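Local coordinates for actin-related protein 8 (Homo sapiens, PDB 4FO0) that binds ATP as a non-polymerising member of the actin family and serves as a proposed core subunit of the INO80 chromatin-remodelling complex, at residues P41-R46 with E139-N144; Q11-F16 with Y198-L203. One frame throughout, in Å; residues are numbered along the deposited sequence.

Contact 1: residues P41-R46 with E139-N144; sequences PHVIAR and EALYVN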
loop_
_atom_site.group_PDB
_atom_site.type_symbol
_atom_site.label_atom_id
_atom_site.label_comp_id
_atom_site.label_asym_id
_atom_site.label_seq_id
_atom_site.Cartn_x
_atom_site.Cartn_y
_atom_site.Cartn_z
ATOM N N PRO A 41 -4.798 -9.849 4.626
ATOM C CA PRO A 41 -4.091 -10.001 3.340
ATOM C C PRO A 41 -5.143 -10.163 2.269
ATOM O O PRO A 41 -5.965 -11.066 2.339
ATOM C CB PRO A 41 -3.307 -11.306 3.503
ATOM C CG PRO A 41 -3.159 -11.463 5.019
ATOM C CD PRO A 41 -4.395 -10.853 5.623
ATOM N N HIS A 42 -5.142 -9.273 1.296
ATOM C CA HIS A 42 -6.218 -9.234 0.330
ATOM C C HIS A 42 -5.939 -10.229 -0.793
ATOM O O HIS A 42 -5.574 -9.851 -1.918
ATOM C CB HIS A 42 -6.326 -7.819 -0.199
ATOM C CG HIS A 42 -7.582 -7.565 -0.945
ATOM N ND1 HIS A 42 -7.616 -7.437 -2.315
ATOM C CD2 HIS A 42 -8.857 -7.441 -0.519
ATOM C CE1 HIS A 42 -8.861 -7.235 -2.698
ATOM N NE2 HIS A 42 -9.631 -7.225 -1.626
ATOM N N VAL A 43 -6.096 -11.507 -0.466
ATOM C CA VAL A 43 -5.640 -12.600 -1.317
ATOM C C VAL A 43 -6.520 -13.830 -1.105
ATOM O O VAL A 43 -7.137 -13.992 -0.047
ATOM C CB VAL A 43 -4.188 -12.980 -0.984
ATOM C CG1 VAL A 43 -4.093 -13.433 0.470
ATOM C CG2 VAL A 43 -3.655 -14.072 -1.948
ATOM N N ILE A 44 -6.582 -14.691 -2.115
ATOM C CA ILE A 44 -7.419 -15.876 -2.036
ATOM C C ILE A 44 -6.754 -17.053 -2.745
ATOM O O ILE A 44 -6.168 -16.907 -3.822
ATOM C CB ILE A 44 -8.835 -15.634 -2.628
ATOM C CG1 ILE A 44 -9.647 -16.927 -2.598
ATOM C CG2 ILE A 44 -8.758 -15.160 -4.056
ATOM C CD1 ILE A 44 -11.096 -16.749 -2.950
ATOM N N ALA A 45 -6.826 -18.218 -2.119
ATOM C CA ALA A 45 -6.358 -19.448 -2.751
ATOM C C ALA A 45 -7.559 -20.266 -3.204
ATOM O O ALA A 45 -8.489 -20.510 -2.435
ATOM C CB ALA A 45 -5.497 -20.256 -1.792
ATOM N N ARG A 46 -7.537 -20.677 -4.461
ATOM C CA ARG A 46 -8.627 -21.443 -5.016
ATOM C C ARG A 46 -8.109 -22.800 -5.416
ATOM O O ARG A 46 -7.049 -22.900 -6.052
ATOM C CB ARG A 46 -9.219 -20.725 -6.216
ATOM C CG ARG A 46 -10.134 -19.581 -5.840
ATOM C CD ARG A 46 -11.028 -19.230 -6.998
ATOM N NE ARG A 46 -12.011 -18.197 -6.666
ATOM C CZ ARG A 46 -13.131 -18.407 -5.985
ATOM N NH1 ARG A 46 -13.417 -19.618 -5.522
ATOM N NH2 ARG A 46 -13.956 -17.396 -5.757
ATOM N N GLU A 139 -4.605 -17.507 5.799
ATOM C CA GLU A 139 -4.692 -18.924 5.474
ATOM C C GLU A 139 -4.265 -19.188 4.032
ATOM O O GLU A 139 -3.634 -20.203 3.731
ATOM C CB GLU A 139 -6.095 -19.460 5.714
ATOM C CG GLU A 139 -6.374 -19.799 7.154
ATOM C CD GLU A 139 -7.674 -20.569 7.317
ATOM O OE1 GLU A 139 -7.844 -21.240 8.361
ATOM O OE2 GLU A 139 -8.521 -20.503 6.395
ATOM N N ALA A 140 -4.609 -18.268 3.142
ATOM C CA ALA A 140 -4.212 -18.391 1.754
ATOM C C ALA A 140 -2.693 -18.262 1.597
ATOM O O ALA A 140 -2.084 -19.038 0.855
ATOM C CB ALA A 140 -4.946 -17.386 0.899
ATOM N N LEU A 141 -2.077 -17.318 2.313
ATOM C CA LEU A 141 -0.634 -17.119 2.194
ATOM C C LEU A 141 0.135 -18.365 2.601
ATOM O O LEU A 141 1.236 -18.610 2.105
ATOM C CB LEU A 141 -0.150 -15.954 3.047
ATOM C CG LEU A 141 -0.634 -14.541 2.740
ATOM C CD1 LEU A 141 -0.140 -13.599 3.812
ATOM C CD2 LEU A 141 -0.146 -14.090 1.395
ATOM N N TYR A 142 -0.452 -19.146 3.506
ATOM C CA TYR A 142 0.233 -20.290 4.112
ATOM C C TYR A 142 -0.070 -21.648 3.486
ATOM O O TYR A 142 0.261 -22.693 4.039
ATOM C CB TYR A 142 -0.037 -20.322 5.602
ATOM C CG TYR A 142 0.913 -19.438 6.333
ATOM C CD1 TYR A 142 0.678 -18.076 6.434
ATOM C CD2 TYR A 142 2.073 -19.955 6.887
ATOM C CE1 TYR A 142 1.560 -17.252 7.094
ATOM C CE2 TYR A 142 2.958 -19.146 7.551
ATOM C CZ TYR A 142 2.701 -17.794 7.648
ATOM O OH TYR A 142 3.591 -16.984 8.310
ATOM N N VAL A 143 -0.706 -21.628 2.333
ATOM C CA VAL A 143 -0.889 -22.837 1.574
ATOM C C VAL A 143 0.458 -23.284 1.003
ATOM O O VAL A 143 1.145 -22.512 0.333
ATOM C CB VAL A 143 -1.918 -22.606 0.458
ATOM C CG1 VAL A 143 -1.937 -23.774 -0.512
ATOM C CG2 VAL A 143 -3.299 -22.365 1.078
ATOM N N ASN A 144 0.844 -24.517 1.314
ATOM C CA ASN A 144 2.015 -25.140 0.725
ATOM C C ASN A 144 1.990 -24.918 -0.787
ATOM O O ASN A 144 0.996 -25.200 -1.439
ATOM C CB ASN A 144 2.016 -26.627 1.060
ATOM C CG ASN A 144 3.275 -27.348 0.590
ATOM O OD1 ASN A 144 3.890 -26.990 -0.414
ATOM N ND2 ASN A 144 3.642 -28.394 1.312
#

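Contact 2: residues Q11-F16 with Y198-L203; sequences QIQSNF and YYRCIL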
loop_
_atom_site.group_PDB
_atom_site.type_symbol
_atom_site.label_atom_id
_atom_site.label_comp_id
_atom_site.label_asym_id
_atom_site.label_seq_id
_atom_site.Cartn_x
_atom_site.Cartn_y
_atom_site.Cartn_z
ATOM N N GLN A 11 -26.001 -0.276 19.491
ATOM C CA GLN A 11 -27.291 0.146 18.973
ATOM C C GLN A 11 -27.232 1.495 18.275
ATOM O O GLN A 11 -28.206 1.921 17.649
ATOM C CB GLN A 11 -28.331 0.147 20.079
ATOM C CG GLN A 11 -28.581 -1.227 20.656
ATOM C CD GLN A 11 -29.091 -1.155 22.080
ATOM O OE1 GLN A 11 -29.955 -0.330 22.401
ATOM N NE2 GLN A 11 -28.546 -2.005 22.950
ATOM N N ILE A 12 -26.090 2.164 18.363
ATOM C CA ILE A 12 -25.918 3.411 17.625
ATOM C C ILE A 12 -25.829 3.159 16.114
ATOM O O ILE A 12 -25.524 2.043 15.680
ATOM C CB ILE A 12 -24.699 4.199 18.119
ATOM C CG1 ILE A 12 -23.455 3.324 18.095
ATOM C CG2 ILE A 12 -24.928 4.700 19.542
ATOM C CD1 ILE A 12 -22.193 4.100 18.372
ATOM N N GLN A 13 -26.115 4.198 15.328
ATOM C CA GLN A 13 -26.090 4.126 13.869
ATOM C C GLN A 13 -24.793 3.584 13.274
ATOM O O GLN A 13 -24.815 2.734 12.382
ATOM C CB GLN A 13 -26.310 5.505 13.277
ATOM C CG GLN A 13 -27.735 5.943 13.196
ATOM C CD GLN A 13 -27.860 7.240 12.431
ATOM O OE1 GLN A 13 -27.472 7.325 11.255
ATOM N NE2 GLN A 13 -28.380 8.269 13.098
ATOM N N SER A 14 -23.663 4.099 13.742
ATOM C CA SER A 14 -22.385 3.732 13.153
ATOM C C SER A 14 -21.995 2.277 13.428
ATOM O O SER A 14 -20.953 1.813 12.971
ATOM C CB SER A 14 -21.284 4.689 13.610
ATOM O OG SER A 14 -21.132 4.670 15.016
ATOM N N ASN A 15 -22.821 1.565 14.188
ATOM C CA ASN A 15 -22.567 0.159 14.443
ATOM C C ASN A 15 -23.076 -0.659 13.272
ATOM O O ASN A 15 -22.729 -1.828 13.125
ATOM C CB ASN A 15 -23.227 -0.313 15.740
ATOM C CG ASN A 15 -22.809 -1.745 16.132
ATOM O OD1 ASN A 15 -21.633 -2.006 16.405
ATOM N ND2 ASN A 15 -23.776 -2.666 16.177
ATOM N N PHE A 16 -23.886 -0.021 12.434
ATOM C CA PHE A 16 -24.499 -0.688 11.297
ATOM C C PHE A 16 -23.970 -0.185 9.969
ATOM O O PHE A 16 -24.553 -0.423 8.912
ATOM C CB PHE A 16 -26.012 -0.572 11.387
ATOM C CG PHE A 16 -26.563 -1.343 12.522
ATOM C CD1 PHE A 16 -26.822 -2.697 12.382
ATOM C CD2 PHE A 16 -26.740 -0.744 13.760
ATOM C CE1 PHE A 16 -27.292 -3.428 13.449
ATOM C CE2 PHE A 16 -27.209 -1.469 14.828
ATOM C CZ PHE A 16 -27.485 -2.817 14.675
ATOM N N TYR A 198 -29.478 -5.143 7.086
ATOM C CA TYR A 198 -29.581 -4.128 8.131
ATOM C C TYR A 198 -28.365 -3.216 8.147
ATOM O O TYR A 198 -28.282 -2.307 8.970
ATOM C CB TYR A 198 -29.726 -4.766 9.512
ATOM C CG TYR A 198 -30.775 -5.850 9.595
ATOM C CD1 TYR A 198 -32.047 -5.660 9.066
ATOM C CD2 TYR A 198 -30.491 -7.072 10.197
ATOM C CE1 TYR A 198 -33.015 -6.662 9.143
ATOM C CE2 TYR A 198 -31.449 -8.076 10.279
ATOM C CZ TYR A 198 -32.709 -7.866 9.752
ATOM O OH TYR A 198 -33.658 -8.865 9.826
ATOM N N TYR A 199 -27.417 -3.457 7.247
ATOM C CA TYR A 199 -26.201 -2.649 7.207
ATOM C C TYR A 199 -26.090 -1.770 5.977
ATOM O O TYR A 199 -26.678 -2.043 4.930
ATOM C CB TYR A 199 -24.961 -3.528 7.290
ATOM C CG TYR A 199 -24.752 -4.130 8.644
ATOM C CD1 TYR A 199 -23.846 -3.576 9.540
ATOM C CD2 TYR A 199 -25.468 -5.249 9.036
ATOM C CE1 TYR A 199 -23.649 -4.138 10.794
ATOM C CE2 TYR A 199 -25.286 -5.808 10.280
ATOM C CZ TYR A 199 -24.381 -5.259 11.165
ATOM O OH TYR A 199 -24.208 -5.839 12.418
ATOM N N ARG A 200 -25.315 -0.708 6.132
ATOM C CA ARG A 200 -24.896 0.124 5.033
ATOM C C ARG A 200 -23.381 0.076 4.942
ATOM O O ARG A 200 -22.694 -0.345 5.881
ATOM C CB ARG A 200 -25.358 1.561 5.233
ATOM C CG ARG A 200 -26.795 1.770 4.833
ATOM C CD ARG A 200 -27.244 3.166 5.196
ATOM N NE ARG A 200 -27.066 3.404 6.622
ATOM C CZ ARG A 200 -27.310 4.563 7.217
ATOM N NH1 ARG A 200 -27.751 5.588 6.500
ATOM N NH2 ARG A 200 -27.114 4.693 8.521
ATOM N N CYS A 201 -22.867 0.537 3.811
ATOM C CA CYS A 201 -21.456 0.418 3.505
ATOM C C CYS A 201 -20.803 1.726 3.056
ATOM O O CYS A 201 -21.329 2.453 2.216
ATOM C CB CYS A 201 -21.277 -0.627 2.408
ATOM S SG CYS A 201 -19.597 -0.734 1.799
ATOM N N ILE A 202 -19.641 2.019 3.614
ATOM C CA ILE A 202 -18.808 3.062 3.053
ATOM C C ILE A 202 -17.633 2.423 2.322
ATOM O O ILE A 202 -16.793 1.763 2.938
ATOM C CB ILE A 202 -18.269 3.964 4.138
ATOM C CG1 ILE A 202 -19.438 4.544 4.959
ATOM C CG2 ILE A 202 -17.359 5.014 3.512
ATOM C CD1 ILE A 202 -19.570 6.047 4.891
ATOM N N LEU A 203 -17.593 2.616 1.009
ATOM C CA LEU A 203 -16.526 2.087 0.175
ATOM C C LEU A 203 -15.509 3.157 -0.226
ATOM O O LEU A 203 -15.839 4.118 -0.929
ATOM C CB LEU A 203 -17.101 1.448 -1.091
ATOM C CG LEU A 203 -16.078 0.877 -2.093
ATOM C CD1 LEU A 203 -15.198 -0.192 -1.451
ATOM C CD2 LEU A 203 -16.756 0.300 -3.321
HETATM O O HOH W 1 -26.893 1.294 8.458
#

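Contact 1: residues P41-R46 with E139-N144
Ala140 and Ala45 meet methyl to methyl, CB to CB at 4.0 Å, where the two backbones come nearest (Ala45 CA to Ala140 CA 5.1 Å). Ala140 CB points at the strand and lies against its backbone, 3.7 Å from Ala45 N. On one side of this pair Leu141 forks over two residues: its CD1 rests against the ring of Pro41, 3.9 Å from Pro41 CG, while its CD2 approaches Val43 CG1 at 4.1 Å. The Leu141 side chain runs obliquely across those of Pro41 and Val43, its CG placed anti to the carbonyl carbon (chi1 -64°). Val43 CG1 sits between its own N and carbonyl carbon (chi1 60°), and there it also reaches Ala140 CB. Beyond the alanines, after the helix has ended, Val143 CG2 closes on Ala45 CB at 4.2 Å. Ile44 turns its side chain the other way, toward helix 170-187. Backbone bonds of Val43 with Gly137 and of Ala45 with Leu135, in strand 134-136, set the strand beside the chain leading into the helix. No hydrogen bond joins the two segments themselves, so their association rests on apolar side-chain contacts, the Ala140 methyl against the strand backbone, and burial.

Contact 2: residues Q11-F16 with Y198-L203
Phe16 O accepts the backbone N-H of Arg200 at 2.9 Å in a nearly straight bond (167° at the hydrogen), with the donor almost in line with the carbonyl. The same oxygen takes a hydrogen from a water 2.9 Å away, and that water in turn accepts from Arg200 NE at 2.8 Å, so Arg200 grips one carbonyl directly and through solvent. A CA-H...O contact from Tyr199 CA to Phe16 O, 3.3 Å, adds to the polar surroundings of this atom. Beside it the two aromatic rings cross obliquely, planes at 45° and centroids 5.2 Å apart. Phe16 CD1 lies over one face of the Tyr199 ring, toward its rim and 3.7 Å from Tyr199 CZ. Phe16 CG stands beside its own backbone N (chi1 -68°), and from there the ring lies against both Tyr199 and Tyr198 O.

Further out, Arg200 bends at chi3, and Gln13 OE1 makes a long approach to the guanidinium edge near its plane, 3.8 Å from Arg200 NH2; the hydrogen-bond partner of OE1 is a glycerol, probably from the crystallisation liquor. Trp571 engages Arg200 by a cation-pi interaction. Arg31 NH1 bonds to both Tyr199 OH and Asn15 O, tying the far end of the tyrosine to the 3-10 segment 13-15. The Arg200 N to Phe16 O bond stands where strands 17-21 and 200-205 begin to run side by side, and Arg200 and Ile202 continue the pairing with Ile18. It is the entry to a parallel strand pair in the central sheet of an actin-family domain.

Overall arrangement
Contacts 1 and 2 reach the same mixed sheet at separate places, with centres 29 Å apart and nearest atoms about 9 Å apart without touching. Strand 26-31 pairs antiparallel with both 17-21 and 38-47, and 17-21 runs parallel to 200-205, so the sheet leads from one contact to the other. Along the chain the order is 11-16, 41-46, 139-144, 198-203: contact 1 falls wholly within the span that contact 2 brings together. Pro41 of contact 1 comes about 9 Å from the bound ATP, measured from its side chain, whereas contact 2 lies away from the nucleotide site. Together they join early and later parts of one actin-family region.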